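Local structure of putative glutathionylspermidine synthase (Methylobacillus flagellatus, 3N6X) at residues Q126-M131 and L285-D290; S300-G305 and N311-G316; M100-V105 and G139-I144. The protein is a putative glutathionylspermidine synthase of the circularly permuted ATP-grasp family, and so probably uses ATP to drive a ligation, its true substrates remaining unestablished. One frame throughout, in Å; residues are numbered along the deposited sequence.

Contact 1: Q126-M131 and L285-D290; sequences QYRPEM and LSFRPD
Phe287 reaches from its loop toward Glu130 and Arg128, and it contributes the most surface to the contact. One corner of the ring does most of the touching. CE1 of Phe287 lies 3.7 Å from CD of Glu130, and OE1 of the same carboxylate sits in the plane of the ring at its edge, where the slightly positive ring hydrogens suit a carboxylate oxygen. The carboxylate and ring planes are turned 68° apart. A bend at chi2 (86°) turns the carboxylate of Glu130 to the ring, with CD and both oxygens against CE1. The second carboxylate oxygen is tied across by water: one molecule donates to OE2 of Glu130 at 2.8 Å and to O of Ser286 at 2.8 Å, bridging a side chain on one loop to the backbone of the other.

Arg128 approaches the same ring obliquely, its NH1 4.2 Å from CD1 of Phe287. With CZ of Arg128 5.4 Å from the ring centroid, any cation-pi attraction is weak at best. The guanidinium has a stronger partner, since NH1 forms a salt bridge with Asp280, and the ring therefore borders an ion pair more than it binds the cation.

Both segments belong to connecting loops: 126-131 lies between helix 110-113 and strand 144-151, whereas the loop holding 285-290 joins strand 268-275 to helix 298-303. Leu299 of helix 298-303 touches Glu130, Ser286 and Phe287, so the two loops meet beside the start of that helix.

Contact 2: S300-G305 and N311-G316; sequences SVYRNG and NAVGTG. With SO4 (sulfate ion), chain C.
The ring of Tyr302 meets the 311-316 loop at its edge: CB of Ala312 lies near the ring plane, 3.1 Å from OH of Tyr302, while N of Val313 comes obliquely to CE2. The other flat group, the Arg303 guanidinium, holds a sulfate oxygen in plane at its own edge. Helix 298-303 closes in a Schellman motif, with Gly305 at positive phi as the C-prime residue. With CG anti to the backbone N (chi1 178°), the ring of Tyr302 extends from the helix to the loop, its OH at Ala312 and its CE2 4.1 Å from CB of Val313. Replacing Tyr302 by an alanine would probably leave Ala312 and Val313 without their cover from the helix and open a gap between the two segments.

Away from this buried patch, the helix end binds the sulfate, probably a guest from the crystallisation liquor. OG of Ser300 donates to its O4 at 2.9 Å, and ND2 of Asn304, which also bonds to O of Ser300, reaches O2 weakly. NE of Arg303 makes a nearly straight bond to sulfate O1, 3.0 Å long with an N-H...O angle of 169°.

Contact 3: M100-V105 and G139-I144; sequences MFLHDV and GVYAHI
Tyr141 lays its ring against helix 81-105 at Leu102 and His103. CB of Leu102 stands over one face of the ring, 3.9 Å from its centroid and 22° off the normal, a CH-pi contact displaced toward the CB end of the tyrosine. The leucine chain has CG anti to its carbonyl carbon (chi1 -74°) and is extended at chi2; its branch thereby crosses the tyrosine's stem obliquely, and CD1 of Leu102 comes to 3.7 Å from CB of Tyr141. The far part of the ring passes close to the helix backbone, with CE1 of Tyr141 3.5 Å from N of His103.

His103 adopts a different first torsion, its CG anti to the backbone N (chi1 175°). CB of His103 packs 3.8 Å from CE1 of Tyr141, and ND1 of the imidazole lies 4.2 Å from OH of Tyr141, in an oblique approach. A water lies in the imidazole plane, 2.9 Å from ND1 of His103, and also donates a weak bond to OH of Tyr141. Gly139, whose positive phi favours glycine, lacks a side chain that would point at the His103 ring.

Asn99 OD1, just before this turn of the helix, accepts bonds from N of Tyr141 and N of Ala142, fixing the backbone that carries the ring. This is a helix-to-loop packing contact within the ATP-grasp family region: an aromatic from the loop leading into strand 144-151 lies flat on the side of helix 81-105.

Overall arrangement
Contacts 2 and 3 are buried, contact 1 only partly; its centre lies about 24 Å from the centre of the chain, against about 21 and 17 Å for contacts 2 and 3. Its chemistry follows: a carboxylate and a guanidinium border one phenylalanine and a water bridges the loops, while tyrosine rings against aliphatic groups dominate the other two. The loop between helix 110-113 and strand 144-151 serves contacts 1 and 3. Helix 298-303 carries half of contact 2 and borders contact 1, where Arg303 NH1 probably bonds to Glu130 O. Segment 311-316 touches Gln126, Arg128 and Met131 of contact 1 and makes a probable backbone hydrogen bond, Ala312 N to Tyr141 O, with contact 3.

Contact 1: Q126-M131 and L285-D290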
loop_
_atom_site.group_PDB
_atom_site.type_symbol
_atom_site.label_atom_id
_atom_site.label_comp_id
_atom_site.label_asym_id
_atom_site.label_seq_id
_atom_site.Cartn_x
_atom_site.Cartn_y
_atom_site.Cartn_z
ATOM N N GLN A 126 -3.589 -1.437 18.850
ATOM C CA GLN A 126 -4.264 -1.867 17.626
ATOM C C GLN A 126 -4.972 -3.225 17.791
ATOM O O GLN A 126 -5.843 -3.560 16.985
ATOM C CB GLN A 126 -3.283 -1.878 16.448
ATOM C CG GLN A 126 -2.883 -0.478 15.973
ATOM C CD GLN A 126 -4.085 0.359 15.611
ATOM O OE1 GLN A 126 -4.949 -0.051 14.833
ATOM N NE2 GLN A 126 -4.182 1.536 16.198
ATOM N N TYR A 127 -4.630 -3.987 18.855
ATOM C CA TYR A 127 -5.325 -5.232 19.165
ATOM C C TYR A 127 -6.666 -4.853 19.791
ATOM O O TYR A 127 -6.683 -4.140 20.789
ATOM C CB TYR A 127 -4.495 -6.128 20.125
ATOM C CG TYR A 127 -5.243 -7.367 20.584
ATOM C CD1 TYR A 127 -5.237 -8.531 19.821
ATOM C CD2 TYR A 127 -6.047 -7.340 21.727
ATOM C CE1 TYR A 127 -5.973 -9.656 20.205
ATOM C CE2 TYR A 127 -6.790 -8.457 22.117
ATOM C CZ TYR A 127 -6.742 -9.615 21.358
ATOM O OH TYR A 127 -7.467 -10.717 21.740
ATOM N N ARG A 128 -7.787 -5.264 19.167
ATOM C CA ARG A 128 -9.126 -4.883 19.629
ATOM C C ARG A 128 -9.808 -6.032 20.336
ATOM O O ARG A 128 -10.267 -6.980 19.685
ATOM C CB ARG A 128 -10.002 -4.362 18.460
ATOM C CG ARG A 128 -9.333 -3.295 17.600
ATOM C CD ARG A 128 -9.599 -1.887 18.080
ATOM N NE ARG A 128 -8.868 -0.904 17.281
ATOM C CZ ARG A 128 -8.743 0.375 17.612
ATOM N NH1 ARG A 128 -9.309 0.840 18.720
ATOM N NH2 ARG A 128 -8.058 1.203 16.836
ATOM N N PRO A 129 -9.902 -5.974 21.687
ATOM C CA PRO A 129 -10.577 -7.062 22.423
ATOM C C PRO A 129 -12.053 -7.237 22.024
ATOM O O PRO A 129 -12.607 -8.321 22.215
ATOM C CB PRO A 129 -10.414 -6.652 23.894
ATOM C CG PRO A 129 -10.150 -5.184 23.862
ATOM C CD PRO A 129 -9.406 -4.923 22.603
ATOM N N GLU A 130 -12.659 -6.192 21.383
ATOM C CA GLU A 130 -14.048 -6.214 20.853
ATOM C C GLU A 130 -14.188 -7.230 19.723
ATOM O O GLU A 130 -15.301 -7.684 19.418
ATOM C CB GLU A 130 -14.457 -4.820 20.332
ATOM C CG GLU A 130 -14.492 -3.740 21.411
ATOM C CD GLU A 130 -13.172 -3.047 21.698
ATOM O OE1 GLU A 130 -12.144 -3.418 21.082
ATOM O OE2 GLU A 130 -13.167 -2.135 22.552
HETATM N N MSE A 131 -13.055 -7.591 19.099
HETATM C CA MSE A 131 -13.014 -8.553 17.986
HETATM C C MSE A 131 -12.687 -9.985 18.434
HETATM O O MSE A 131 -12.749 -10.901 17.622
HETATM C CB MSE A 131 -12.039 -8.062 16.911
HETATM C CG MSE A 131 -12.566 -6.833 16.178
HETATM SE SE MSE A 131 -14.344 -7.192 15.351
HETATM C CE MSE A 131 -13.737 -8.412 13.950
ATOM N N LEU A 285 -20.467 4.672 20.203
ATOM C CA LEU A 285 -20.941 3.902 21.352
ATOM C C LEU A 285 -19.922 2.854 21.797
ATOM O O LEU A 285 -20.125 2.210 22.826
ATOM C CB LEU A 285 -22.286 3.194 21.033
ATOM C CG LEU A 285 -23.456 4.077 20.575
ATOM C CD1 LEU A 285 -24.693 3.237 20.337
ATOM C CD2 LEU A 285 -23.753 5.187 21.590
ATOM N N SER A 286 -18.857 2.647 21.016
ATOM C CA SER A 286 -17.875 1.603 21.332
ATOM C C SER A 286 -16.447 2.104 21.343
ATOM O O SER A 286 -15.607 1.536 22.038
ATOM C CB SER A 286 -18.005 0.442 20.351
ATOM O OG SER A 286 -19.263 -0.198 20.489
ATOM N N PHE A 287 -16.148 3.114 20.522
ATOM C CA PHE A 287 -14.802 3.660 20.418
ATOM C C PHE A 287 -14.821 5.133 20.807
ATOM O O PHE A 287 -15.459 5.458 21.801
ATOM C CB PHE A 287 -14.223 3.405 19.010
ATOM C CG PHE A 287 -14.131 1.929 18.665
ATOM C CD1 PHE A 287 -13.400 1.052 19.464
ATOM C CD2 PHE A 287 -14.804 1.411 17.566
ATOM C CE1 PHE A 287 -13.322 -0.311 19.150
ATOM C CE2 PHE A 287 -14.729 0.045 17.254
ATOM C CZ PHE A 287 -13.978 -0.804 18.040
ATOM N N ARG A 288 -14.142 6.025 20.038
ATOM C CA ARG A 288 -14.111 7.477 20.305
ATOM C C ARG A 288 -15.535 8.045 20.398
ATOM O O ARG A 288 -16.247 8.062 19.392
ATOM C CB ARG A 288 -13.337 8.205 19.205
ATOM C CG ARG A 288 -11.838 7.991 19.251
ATOM C CD ARG A 288 -11.190 8.683 18.080
ATOM N NE ARG A 288 -9.737 8.536 18.090
ATOM C CZ ARG A 288 -8.904 9.438 18.596
ATOM N NH1 ARG A 288 -9.375 10.552 19.146
ATOM N NH2 ARG A 288 -7.595 9.234 18.560
ATOM N N PRO A 289 -15.997 8.461 21.617
ATOM C CA PRO A 289 -17.404 8.911 21.755
ATOM C C PRO A 289 -17.705 10.260 21.113
ATOM O O PRO A 289 -18.874 10.606 20.923
ATOM C CB PRO A 289 -17.614 8.946 23.273
ATOM C CG PRO A 289 -16.258 9.176 23.833
ATOM C CD PRO A 289 -15.301 8.455 22.925
ATOM N N ASP A 290 -16.660 11.026 20.798
ATOM C CA ASP A 290 -16.796 12.352 20.206
ATOM C C ASP A 290 -16.870 12.304 18.686
ATOM O O ASP A 290 -17.157 13.326 18.066
ATOM C CB ASP A 290 -15.628 13.259 20.651
ATOM C CG ASP A 290 -15.762 13.796 22.065
ATOM O OD1 ASP A 290 -16.923 14.007 22.520
ATOM O OD2 ASP A 290 -14.714 14.046 22.706
HETATM O O HOH W 1 -15.635 -0.955 23.329
#

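Contact 2: S300-G305 and N311-G316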
loop_
_atom_site.group_PDB
_atom_site.type_symbol
_atom_site.label_atom_id
_atom_site.label_comp_id
_atom_site.label_asym_id
_atom_site.label_seq_id
_atom_site.Cartn_x
_atom_site.Cartn_y
_atom_site.Cartn_z
ATOM N N SER A 300 -21.631 -3.403 17.163
ATOM C CA SER A 300 -22.537 -4.456 17.653
ATOM C C SER A 300 -23.190 -5.265 16.506
ATOM O O SER A 300 -23.308 -6.488 16.615
ATOM C CB SER A 300 -23.611 -3.859 18.562
ATOM O OG SER A 300 -24.604 -4.817 18.897
ATOM N N VAL A 301 -23.621 -4.580 15.418
ATOM C CA VAL A 301 -24.233 -5.244 14.240
ATOM C C VAL A 301 -23.195 -6.170 13.561
ATOM O O VAL A 301 -23.519 -7.290 13.162
ATOM C CB VAL A 301 -24.818 -4.200 13.228
ATOM C CG1 VAL A 301 -25.464 -4.885 12.032
ATOM C CG2 VAL A 301 -25.816 -3.280 13.915
ATOM N N TYR A 302 -21.968 -5.682 13.427
ATOM C CA TYR A 302 -20.860 -6.409 12.833
ATOM C C TYR A 302 -20.504 -7.632 13.690
ATOM O O TYR A 302 -20.418 -8.741 13.165
ATOM C CB TYR A 302 -19.650 -5.467 12.674
ATOM C CG TYR A 302 -18.411 -6.123 12.102
ATOM C CD1 TYR A 302 -18.482 -6.915 10.951
ATOM C CD2 TYR A 302 -17.152 -5.872 12.646
ATOM C CE1 TYR A 302 -17.338 -7.476 10.389
ATOM C CE2 TYR A 302 -15.997 -6.398 12.069
ATOM C CZ TYR A 302 -16.094 -7.206 10.946
ATOM O OH TYR A 302 -14.963 -7.722 10.382
ATOM N N ARG A 303 -20.359 -7.433 15.020
ATOM C CA ARG A 303 -20.051 -8.517 15.966
ATOM C C ARG A 303 -21.147 -9.588 15.974
ATOM O O ARG A 303 -20.839 -10.756 16.202
ATOM C CB ARG A 303 -19.855 -7.959 17.390
ATOM C CG ARG A 303 -18.508 -7.249 17.623
ATOM C CD ARG A 303 -18.417 -6.583 19.002
ATOM N NE ARG A 303 -19.123 -7.342 20.046
ATOM C CZ ARG A 303 -18.595 -8.356 20.730
ATOM N NH1 ARG A 303 -17.346 -8.739 20.505
ATOM N NH2 ARG A 303 -19.319 -9.002 21.630
ATOM N N ASN A 304 -22.422 -9.198 15.678
ATOM C CA ASN A 304 -23.574 -10.120 15.673
ATOM C C ASN A 304 -24.038 -10.589 14.288
ATOM O O ASN A 304 -25.121 -11.175 14.162
ATOM C CB ASN A 304 -24.737 -9.562 16.497
ATOM C CG ASN A 304 -24.440 -9.543 17.971
ATOM O OD1 ASN A 304 -24.504 -10.560 18.642
ATOM N ND2 ASN A 304 -24.030 -8.401 18.488
ATOM N N GLY A 305 -23.207 -10.365 13.278
ATOM C CA GLY A 305 -23.424 -10.872 11.924
ATOM C C GLY A 305 -24.487 -10.202 11.069
ATOM O O GLY A 305 -24.913 -10.775 10.061
ATOM N N ASN A 311 -12.063 -2.999 5.286
ATOM C CA ASN A 311 -11.421 -4.100 6.023
ATOM C C ASN A 311 -12.041 -4.273 7.416
ATOM O O ASN A 311 -12.701 -3.360 7.933
ATOM C CB ASN A 311 -9.916 -3.857 6.138
ATOM C CG ASN A 311 -9.164 -3.992 4.830
ATOM O OD1 ASN A 311 -9.706 -4.396 3.797
ATOM N ND2 ASN A 311 -7.883 -3.714 4.861
ATOM N N ALA A 312 -11.897 -5.471 7.981
ATOM C CA ALA A 312 -12.405 -5.790 9.304
ATOM C C ALA A 312 -11.849 -4.836 10.344
ATOM O O ALA A 312 -10.787 -4.243 10.137
ATOM C CB ALA A 312 -12.020 -7.216 9.669
ATOM N N VAL A 313 -12.551 -4.712 11.481
ATOM C CA VAL A 313 -12.087 -3.959 12.636
ATOM C C VAL A 313 -10.936 -4.787 13.292
ATOM O O VAL A 313 -11.018 -6.014 13.340
ATOM C CB VAL A 313 -13.277 -3.731 13.638
ATOM C CG1 VAL A 313 -12.781 -3.235 15.000
ATOM C CG2 VAL A 313 -14.312 -2.764 13.058
ATOM N N GLY A 314 -9.878 -4.109 13.740
ATOM C CA GLY A 314 -8.765 -4.751 14.442
ATOM C C GLY A 314 -7.647 -5.328 13.590
ATOM O O GLY A 314 -6.853 -6.134 14.090
ATOM N N THR A 315 -7.542 -4.908 12.306
ATOM C CA THR A 315 -6.455 -5.399 11.438
ATOM C C THR A 315 -5.115 -4.741 11.778
ATOM O O THR A 315 -4.065 -5.259 11.385
ATOM C CB THR A 315 -6.785 -5.196 9.949
ATOM O OG1 THR A 315 -6.919 -3.797 9.690
ATOM C CG2 THR A 315 -8.031 -5.952 9.514
ATOM N N GLY A 316 -5.166 -3.592 12.472
ATOM C CA GLY A 316 -3.990 -2.801 12.822
ATOM C C GLY A 316 -2.920 -3.546 13.601
ATOM O O GLY A 316 -1.750 -3.166 13.560
HETATM S S SO4 C . -22.762 -6.679 21.587
HETATM O O1 SO4 C . -21.916 -6.239 20.471
HETATM O O2 SO4 C . -22.834 -8.149 21.612
HETATM O O3 SO4 C . -22.188 -6.194 22.855
HETATM O O4 SO4 C . -24.130 -6.131 21.420
#

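Contact 3: M100-V105 and G139-I144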
loop_
_atom_site.group_PDB
_atom_site.type_symbol
_atom_site.label_atom_id
_atom_site.label_comp_id
_atom_site.label_asym_id
_atom_site.label_seq_id
_atom_site.Cartn_x
_atom_site.Cartn_y
_atom_site.Cartn_z
HETATM N N MSE A 100 -4.573 -15.208 8.246
HETATM C CA MSE A 100 -4.638 -16.354 9.150
HETATM C C MSE A 100 -4.128 -15.973 10.554
HETATM O O MSE A 100 -4.689 -16.424 11.553
HETATM C CB MSE A 100 -3.867 -17.530 8.578
HETATM C CG MSE A 100 -4.526 -18.100 7.341
HETATM SE SE MSE A 100 -3.502 -19.512 6.556
HETATM C CE MSE A 100 -4.057 -20.913 7.784
ATOM N N PHE A 101 -3.130 -15.075 10.617
ATOM C CA PHE A 101 -2.623 -14.534 11.880
ATOM C C PHE A 101 -3.729 -13.768 12.604
ATOM O O PHE A 101 -3.944 -13.992 13.794
ATOM C CB PHE A 101 -1.407 -13.613 11.641
ATOM C CG PHE A 101 -1.039 -12.786 12.849
ATOM C CD1 PHE A 101 -0.464 -13.380 13.972
ATOM C CD2 PHE A 101 -1.296 -11.421 12.882
ATOM C CE1 PHE A 101 -0.159 -12.623 15.107
ATOM C CE2 PHE A 101 -1.004 -10.661 14.022
ATOM C CZ PHE A 101 -0.423 -11.265 15.125
ATOM N N LEU A 102 -4.466 -12.899 11.862
ATOM C CA LEU A 102 -5.571 -12.090 12.406
ATOM C C LEU A 102 -6.728 -12.950 12.921
ATOM O O LEU A 102 -7.235 -12.694 14.002
ATOM C CB LEU A 102 -6.044 -11.030 11.393
ATOM C CG LEU A 102 -5.080 -9.846 11.233
ATOM C CD1 LEU A 102 -5.344 -9.084 9.931
ATOM C CD2 LEU A 102 -5.143 -8.898 12.457
ATOM N N HIS A 103 -7.079 -14.017 12.203
ATOM C CA HIS A 103 -8.068 -14.966 12.696
ATOM C C HIS A 103 -7.540 -15.642 13.982
ATOM O O HIS A 103 -8.287 -15.809 14.944
ATOM C CB HIS A 103 -8.396 -16.025 11.626
ATOM C CG HIS A 103 -9.316 -17.084 12.125
ATOM N ND1 HIS A 103 -10.691 -16.904 12.125
ATOM C CD2 HIS A 103 -9.031 -18.265 12.727
ATOM C CE1 HIS A 103 -11.199 -17.991 12.689
ATOM N NE2 HIS A 103 -10.241 -18.841 13.065
ATOM N N ASP A 104 -6.257 -16.013 13.996
ATOM C CA ASP A 104 -5.661 -16.679 15.155
ATOM C C ASP A 104 -5.625 -15.789 16.426
ATOM O O ASP A 104 -6.075 -16.250 17.478
ATOM C CB ASP A 104 -4.269 -17.222 14.811
ATOM C CG ASP A 104 -3.690 -18.197 15.819
ATOM O OD1 ASP A 104 -4.471 -18.914 16.465
ATOM O OD2 ASP A 104 -2.464 -18.308 15.886
ATOM N N VAL A 105 -5.146 -14.497 16.324
ATOM C CA VAL A 105 -5.082 -13.597 17.506
ATOM C C VAL A 105 -6.413 -13.334 18.161
ATOM O O VAL A 105 -6.450 -12.982 19.352
ATOM C CB VAL A 105 -4.320 -12.264 17.300
ATOM C CG1 VAL A 105 -2.841 -12.480 17.300
ATOM C CG2 VAL A 105 -4.791 -11.509 16.061
ATOM N N GLY A 139 -13.379 -15.624 7.005
ATOM C CA GLY A 139 -12.149 -15.424 7.773
ATOM C C GLY A 139 -11.235 -14.360 7.179
ATOM O O GLY A 139 -10.020 -14.361 7.427
ATOM N N VAL A 140 -11.808 -13.448 6.379
ATOM C CA VAL A 140 -11.051 -12.376 5.743
ATOM C C VAL A 140 -11.083 -11.116 6.595
ATOM O O VAL A 140 -12.158 -10.603 6.900
ATOM C CB VAL A 140 -11.535 -12.114 4.284
ATOM C CG1 VAL A 140 -10.764 -10.956 3.644
ATOM C CG2 VAL A 140 -11.412 -13.385 3.434
ATOM N N TYR A 141 -9.903 -10.607 6.968
ATOM C CA TYR A 141 -9.793 -9.378 7.761
ATOM C C TYR A 141 -9.318 -8.244 6.897
ATOM O O TYR A 141 -9.861 -7.141 6.982
ATOM C CB TYR A 141 -8.847 -9.568 8.950
ATOM C CG TYR A 141 -9.421 -10.437 10.048
ATOM C CD1 TYR A 141 -9.448 -11.830 9.924
ATOM C CD2 TYR A 141 -9.926 -9.874 11.223
ATOM C CE1 TYR A 141 -10.013 -12.633 10.917
ATOM C CE2 TYR A 141 -10.464 -10.676 12.241
ATOM C CZ TYR A 141 -10.484 -12.055 12.092
ATOM O OH TYR A 141 -10.988 -12.854 13.093
ATOM N N ALA A 142 -8.276 -8.506 6.071
ATOM C CA ALA A 142 -7.718 -7.524 5.163
ATOM C C ALA A 142 -8.188 -7.852 3.760
ATOM O O ALA A 142 -7.522 -8.603 3.036
ATOM C CB ALA A 142 -6.187 -7.539 5.230
ATOM N N HIS A 143 -9.368 -7.318 3.392
ATOM C CA HIS A 143 -9.992 -7.497 2.065
ATOM C C HIS A 143 -9.115 -6.832 1.023
ATOM O O HIS A 143 -9.005 -7.320 -0.099
ATOM C CB HIS A 143 -11.430 -6.908 2.063
ATOM C CG HIS A 143 -12.299 -7.515 3.118
ATOM N ND1 HIS A 143 -12.146 -7.182 4.457
ATOM C CD2 HIS A 143 -13.221 -8.500 3.017
ATOM C CE1 HIS A 143 -13.006 -7.948 5.121
ATOM N NE2 HIS A 143 -13.676 -8.758 4.298
ATOM N N ILE A 144 -8.439 -5.736 1.425
ATOM C CA ILE A 144 -7.437 -5.055 0.615
ATOM C C ILE A 144 -6.153 -4.931 1.446
ATOM O O ILE A 144 -6.181 -4.395 2.567
ATOM C CB ILE A 144 -7.902 -3.667 0.119
ATOM C CG1 ILE A 144 -9.316 -3.716 -0.501
ATOM C CG2 ILE A 144 -6.851 -3.048 -0.857
ATOM C CD1 ILE A 144 -9.851 -2.372 -0.855
HETATM O O HOH W 2 -12.911 -15.165 11.645
#